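Local coordinates for transcription regulator PadR N-terminal domain-containing protein (PDB 3L7W), which probably binds DNA as a dimeric transcription regulator of the PadR family, through a winged helix-turn-helix domain, at the interface of chains A and B. Coordinates in Å, arbitrary orientation; residue numbers count along the deposited sequence, not the author numbering. Chains: chain A/B, Putative uncharacterized protein SMU.1704.

The interface of chains A and B. Residues chain A 8, 80, 83-84, 87; chain B 2.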
# COMPACT_ATOMS: atom_id res chain seq x y z
N LEU A 8 1.72 -5.16 7.39
CA LEU A 8 3.14 -5.19 7.02
C LEU A 8 3.68 -3.79 6.85
O LEU A 8 4.80 -3.49 7.26
CB LEU A 8 3.37 -6.00 5.75
CG LEU A 8 3.10 -7.50 5.92
CD1 LEU A 8 3.30 -8.25 4.61
CD2 LEU A 8 4.01 -8.05 7.00
N HIS A 80 16.44 -5.00 9.32
CA HIS A 80 15.12 -5.33 8.82
C HIS A 80 14.44 -4.12 8.19
O HIS A 80 13.75 -4.24 7.17
CB HIS A 80 14.26 -5.87 9.94
CG HIS A 80 12.98 -6.47 9.46
ND1 HIS A 80 12.92 -7.36 8.41
CD2 HIS A 80 11.70 -6.33 9.90
CE1 HIS A 80 11.67 -7.73 8.22
NE2 HIS A 80 10.91 -7.12 9.11
N TYR A 83 15.48 -3.59 4.66
CA TYR A 83 14.74 -4.50 3.81
C TYR A 83 13.33 -3.94 3.52
O TYR A 83 12.92 -3.84 2.36
CB TYR A 83 14.66 -5.89 4.46
CG TYR A 83 13.72 -6.80 3.74
CD1 TYR A 83 14.07 -7.37 2.53
CD2 TYR A 83 12.45 -7.05 4.25
CE1 TYR A 83 13.18 -8.19 1.84
CE2 TYR A 83 11.57 -7.87 3.59
CZ TYR A 83 11.94 -8.44 2.38
OH TYR A 83 11.05 -9.25 1.71
N LEU A 84 12.60 -3.57 4.57
CA LEU A 84 11.24 -3.02 4.42
C LEU A 84 11.23 -1.74 3.60
O LEU A 84 10.34 -1.53 2.79
CB LEU A 84 10.60 -2.73 5.78
CG LEU A 84 10.41 -3.94 6.68
CD1 LEU A 84 9.87 -3.51 8.04
CD2 LEU A 84 9.48 -4.93 6.01
N GLU A 87 11.82 -2.89 0.03
CA GLU A 87 10.61 -3.50 -0.50
C GLU A 87 9.54 -2.45 -0.75
O GLU A 87 8.73 -2.57 -1.67
CB GLU A 87 10.10 -4.57 0.46
CG GLU A 87 10.78 -5.91 0.24
CD GLU A 87 10.82 -6.31 -1.23
OE1 GLU A 87 9.73 -6.48 -1.84
OE2 GLU A 87 11.93 -6.45 -1.77
N TYR B 2 6.42 -8.42 -1.39
CA TYR B 2 6.37 -8.31 0.07
C TYR B 2 5.08 -7.68 0.59
O TYR B 2 4.24 -8.35 1.20
CB TYR B 2 7.55 -7.50 0.62
CG TYR B 2 7.56 -7.53 2.14
CD1 TYR B 2 7.88 -8.70 2.82
CD2 TYR B 2 7.22 -6.42 2.89
CE1 TYR B 2 7.87 -8.75 4.20
CE2 TYR B 2 7.21 -6.46 4.27
CZ TYR B 2 7.54 -7.63 4.92
OH TYR B 2 7.52 -7.67 6.29
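The phenol oxygen of B:Tyr2 reaches in among apolar groups of chain A, its OH 3.4 Å from CD2 of A:Leu84 and 3.6 Å from CD2 of A:Leu8. The ring lies where the N-terminal arm of one PadR-family subunit runs between helices 7-20 and 75-100 of the other; a long C-terminal helix that pairs the subunits is typical of the family, so this two-fold interface, in which each contact has its twin with the chains exchanged, is likely the functional dimer. With CG anti to the backbone N (chi1 -173°), the tyrosine extends from its loop into this groove, flanked on both faces. On one face lies the end of A:Leu8, with CD1 offset toward the rim and also 3.5 Å from the backbone O of B:Tyr2. The opposite face receives A:Tyr83, whose ring is turned nearly perpendicular (82°) in an edge-to-face arrangement with centroids 5.3 Å apart. The leading edge belongs to A:Tyr83: CE2 points at the CE1 and CD1 side of the partner ring, while the hydroxyl OH sits 3.4 Å from CD1. On the same side of the ring plane as A:Tyr83, the CD2 methyl of A:Leu84 packs over the CE2 and CZ rim, opposite A:Leu8. Nearer the backbone, A:Glu87 bends at chi2 (-48°), laying its aliphatic part beside the tyrosine CB, with CG 3.6 Å away. The same CG rests over one face of the A:Tyr83 ring, offset toward the rim, and thereby supports the ring that meets B:Tyr2. One carboxylate oxygen, OE1, also approaches CB of B:Tyr2, at 3.4 Å. A:His80, one helical turn before A:Leu84, is more peripheral: its NE2 stays 4.4 Å from the phenol OH, while CG of A:Leu84 lies above one face of the imidazole, toward its rim.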